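Local coordinates for protein putative HTH-type transcriptional regulator PH0061 (Pyrococcus horikoshii, PDB 2DBB) that probably binds specific DNA sequences through a helix-turn-helix domain and regulates transcription, as a member of the AsnC family, at residues 67-72 / 108-113. Numbering follows the deposited sequence.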
ATOM      1  N   TYR B  67     -13.814  -7.322   1.126  1.00 25.85           N
ATOM      2  CA  TYR B  67     -13.080  -7.121  -0.114  1.00 26.75           C
ATOM      3  C   TYR B  67     -11.929  -8.114  -0.244  1.00 27.50           C
ATOM      4  O   TYR B  67     -11.607  -8.838   0.695  1.00 27.14           O
ATOM      5  CB  TYR B  67     -12.483  -5.706  -0.163  1.00 28.84           C
ATOM      6  CG  TYR B  67     -13.481  -4.572  -0.149  1.00 31.05           C
ATOM      7  CD1 TYR B  67     -14.329  -4.348  -1.234  1.00 34.05           C
ATOM      8  CD2 TYR B  67     -13.557  -3.703   0.939  1.00 33.94           C
ATOM      9  CE1 TYR B  67     -15.225  -3.283  -1.238  1.00 36.79           C
ATOM     10  CE2 TYR B  67     -14.448  -2.637   0.950  1.00 36.06           C
ATOM     11  CZ  TYR B  67     -15.278  -2.431  -0.141  1.00 38.27           C
ATOM     12  OH  TYR B  67     -16.152  -1.370  -0.139  1.00 41.37           O
ATOM     13  N   MET B  68     -11.320  -8.123  -1.427  1.00 25.48           N
ATOM     14  CA  MET B  68     -10.170  -8.964  -1.720  1.00 26.81           C
ATOM     15  C   MET B  68      -9.314  -8.183  -2.713  1.00 26.42           C
ATOM     16  O   MET B  68      -9.832  -7.377  -3.489  1.00 26.20           O
ATOM     17  CB  MET B  68     -10.597 -10.308  -2.336  1.00 28.60           C
ATOM     18  CG  MET B  68     -11.134 -10.234  -3.769  1.00 33.38           C
ATOM     19  SD  MET B  68     -11.389 -11.878  -4.557  1.00 36.76           S
ATOM     20  CE  MET B  68      -9.756 -12.281  -4.994  1.00 33.51           C
ATOM     21  N   TYR B  69      -8.004  -8.396  -2.671  1.00 24.49           N
ATOM     22  CA  TYR B  69      -7.100  -7.723  -3.592  1.00 24.09           C
ATOM     23  C   TYR B  69      -6.838  -8.582  -4.814  1.00 24.13           C
ATOM     24  O   TYR B  69      -6.985  -9.806  -4.786  1.00 26.35           O
ATOM     25  CB  TYR B  69      -5.738  -7.446  -2.946  1.00 22.08           C
ATOM     26  CG  TYR B  69      -5.674  -6.256  -2.024  1.00 22.57           C
ATOM     27  CD1 TYR B  69      -6.193  -5.021  -2.409  1.00 21.49           C
ATOM     28  CD2 TYR B  69      -5.038  -6.347  -0.784  1.00 23.26           C
ATOM     29  CE1 TYR B  69      -6.078  -3.902  -1.587  1.00 20.84           C
ATOM     30  CE2 TYR B  69      -4.920  -5.237   0.047  1.00 23.33           C
ATOM     31  CZ  TYR B  69      -5.440  -4.014  -0.364  1.00 23.43           C
ATOM     32  OH  TYR B  69      -5.306  -2.902   0.442  1.00 22.00           O
ATOM     33  N   ALA B  70      -6.438  -7.916  -5.885  1.00 25.25           N
ATOM     34  CA  ALA B  70      -6.066  -8.572  -7.123  1.00 24.73           C
ATOM     35  C   ALA B  70      -4.903  -7.738  -7.620  1.00 24.37           C
ATOM     36  O   ALA B  70      -4.922  -6.510  -7.512  1.00 24.57           O
ATOM     37  CB  ALA B  70      -7.209  -8.540  -8.129  1.00 24.98           C
ATOM     38  N   ILE B  71      -3.870  -8.404  -8.121  1.00 22.58           N
ATOM     39  CA  ILE B  71      -2.721  -7.701  -8.650  1.00 22.56           C
ATOM     40  C   ILE B  71      -2.736  -7.992 -10.139  1.00 21.02           C
ATOM     41  O   ILE B  71      -2.876  -9.143 -10.547  1.00 20.96           O
ATOM     42  CB  ILE B  71      -1.390  -8.224  -8.059  1.00 23.09           C
ATOM     43  CG1 ILE B  71      -1.342  -7.980  -6.544  1.00 27.10           C
ATOM     44  CG2 ILE B  71      -0.225  -7.546  -8.746  1.00 21.70           C
ATOM     45  CD1 ILE B  71      -1.271  -6.519  -6.146  1.00 28.56           C
ATOM     46  N   VAL B  72      -2.624  -6.942 -10.943  1.00 19.79           N
ATOM     47  CA  VAL B  72      -2.600  -7.097 -12.388  1.00 20.78           C
ATOM     48  C   VAL B  72      -1.207  -6.737 -12.898  1.00 19.47           C
ATOM     49  O   VAL B  72      -0.707  -5.627 -12.694  1.00 19.72           O
ATOM     50  CB  VAL B  72      -3.672  -6.214 -13.056  1.00 20.81           C
ATOM     51  CG1 VAL B  72      -3.625  -6.379 -14.576  1.00 21.72           C
ATOM     52  CG2 VAL B  72      -5.042  -6.605 -12.527  1.00 18.28           C
ATOM     53  N   ILE B 108       2.348  -2.470 -13.051  1.00 21.49           N
ATOM     54  CA  ILE B 108       1.845  -3.251 -11.929  1.00 21.28           C
ATOM     55  C   ILE B 108       0.674  -2.496 -11.328  1.00 20.79           C
ATOM     56  O   ILE B 108       0.823  -1.349 -10.918  1.00 20.16           O
ATOM     57  CB  ILE B 108       2.915  -3.427 -10.827  1.00 22.48           C
ATOM     58  CG1 ILE B 108       4.183  -4.045 -11.423  1.00 24.24           C
ATOM     59  CG2 ILE B 108       2.367  -4.330  -9.713  1.00 22.39           C
ATOM     60  CD1 ILE B 108       3.953  -5.379 -12.059  1.00 26.05           C
ATOM     61  N   VAL B 109      -0.478  -3.159 -11.260  1.00 20.65           N
ATOM     62  CA  VAL B 109      -1.689  -2.543 -10.746  1.00 20.79           C
ATOM     63  C   VAL B 109      -2.340  -3.326  -9.613  1.00 20.13           C
ATOM     64  O   VAL B 109      -2.407  -4.545  -9.650  1.00 22.10           O
ATOM     65  CB  VAL B 109      -2.742  -2.404 -11.867  1.00 19.63           C
ATOM     66  CG1 VAL B 109      -4.001  -1.710 -11.327  1.00 20.71           C
ATOM     67  CG2 VAL B 109      -2.151  -1.634 -13.036  1.00 20.83           C
ATOM     68  N   ARG B 110      -2.815  -2.616  -8.599  1.00 19.18           N
ATOM     69  CA  ARG B 110      -3.511  -3.276  -7.507  1.00 21.52           C
ATOM     70  C   ARG B 110      -4.965  -2.833  -7.573  1.00 21.53           C
ATOM     71  O   ARG B 110      -5.248  -1.641  -7.694  1.00 22.47           O
ATOM     72  CB  ARG B 110      -2.934  -2.898  -6.138  1.00 19.48           C
ATOM     73  CG  ARG B 110      -3.747  -3.491  -4.982  1.00 21.73           C
ATOM     74  CD  ARG B 110      -3.247  -3.026  -3.613  1.00 24.70           C
ATOM     75  NE  ARG B 110      -1.912  -3.527  -3.302  1.00 24.77           N
ATOM     76  CZ  ARG B 110      -1.639  -4.781  -2.946  1.00 30.13           C
ATOM     77  NH1 ARG B 110      -2.613  -5.681  -2.850  1.00 31.35           N
ATOM     78  NH2 ARG B 110      -0.387  -5.142  -2.689  1.00 30.43           N
ATOM     79  N   LEU B 111      -5.874  -3.801  -7.491  1.00 20.80           N
ATOM     80  CA  LEU B 111      -7.307  -3.552  -7.515  1.00 20.82           C
ATOM     81  C   LEU B 111      -7.946  -4.012  -6.208  1.00 22.85           C
ATOM     82  O   LEU B 111      -7.531  -5.019  -5.624  1.00 21.64           O
ATOM     83  CB  LEU B 111      -7.979  -4.347  -8.638  1.00 20.65           C
ATOM     84  CG  LEU B 111      -7.456  -4.290 -10.069  1.00 21.94           C
ATOM     85  CD1 LEU B 111      -8.268  -5.258 -10.928  1.00 20.49           C
ATOM     86  CD2 LEU B 111      -7.551  -2.865 -10.601  1.00 21.30           C
ATOM     87  N   LEU B 112      -8.951  -3.268  -5.753  1.00 23.14           N
ATOM     88  CA  LEU B 112      -9.709  -3.648  -4.565  1.00 23.88           C
ATOM     89  C   LEU B 112     -11.009  -4.163  -5.165  1.00 25.45           C
ATOM     90  O   LEU B 112     -11.728  -3.408  -5.822  1.00 26.40           O
ATOM     91  CB  LEU B 112     -10.004  -2.444  -3.663  1.00 23.75           C
ATOM     92  CG  LEU B 112     -10.802  -2.794  -2.395  1.00 23.92           C
ATOM     93  CD1 LEU B 112      -9.938  -3.648  -1.484  1.00 22.87           C
ATOM     94  CD2 LEU B 112     -11.240  -1.524  -1.668  1.00 24.07           C
ATOM     95  N   LEU B 113     -11.300  -5.445  -4.964  1.00 25.66           N
ATOM     96  CA  LEU B 113     -12.504  -6.054  -5.524  1.00 25.71           C
ATOM     97  C   LEU B 113     -13.436  -6.590  -4.451  1.00 27.69           C
ATOM     98  O   LEU B 113     -13.037  -6.766  -3.295  1.00 27.46           O
ATOM     99  CB  LEU B 113     -12.126  -7.223  -6.444  1.00 25.29           C
ATOM    100  CG  LEU B 113     -11.053  -7.006  -7.508  1.00 22.70           C
ATOM    101  CD1 LEU B 113     -10.649  -8.347  -8.086  1.00 25.47           C
ATOM    102  CD2 LEU B 113     -11.562  -6.073  -8.589  1.00 22.16           C
TER
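Arg110 reaches diagonally from its strand to lie over one face of the Tyr69 ring. Its CG is anti to the backbone N, and a bend at chi3 (-66°) turns the guanidinium toward strand 67-72. Arg110 CZ stands 4.3 Å from the centroid of the Tyr69 ring, close to the ring normal, a cation-pi contact. The two planes are 62° apart, so this is no flat stack: Arg110 NH1 dips toward the ring and comes within 3.2 Å of Tyr69 CG. The CD methylene of Arg110 adds a CH-pi contact to the same ring. Ile71 CD1 lies over one face of the guanidinium, offset toward its rim, 3.7 Å from Arg110 CZ. Arg110 NH1 also forms a salt bridge with Glu99 OE2 of the second subunit, which is likely to offset the positive charge. An alanine in place of Tyr69 would probably leave the buried guanidinium less firmly positioned for that bridge, because the ring face beneath NH1 and CD would be gone.

The two strands are the central pair of a four-stranded antiparallel sheet, flanked by 95-102 and 134-148. With helices 79-89 and 117-129 the sheet forms the ferredoxin-like C-terminal domain of AsnC/Lrp-type regulators. Six backbone hydrogen bonds join strands 67-72 and 108-113. The pairs Met68-Leu113, Ala70-Leu111 and Val72-Val109 are hydrogen-bonded; the straight bond from Val72 N to Val109 O measures 2.7 Å.

Leu112 packs on Tyr67. Its CD2 sits over the ring centre, a CH-pi contact of 4.0 Å from Leu112 CD2 to the Tyr67 centroid, while Leu112 CD1 touches Tyr67 CB at 3.5 Å. The opposite sheet face carries Ala70, Val72, Leu111 and Leu113. There Leu113 CD1 presses tightly on Ala70 CB at 3.4 Å. The Val72 and Leu111 side chains cross obliquely, with Val72 CG2 touching Leu111 CD1. Phe127, Leu123 and Ile124 of helix 117-129 pack against this side.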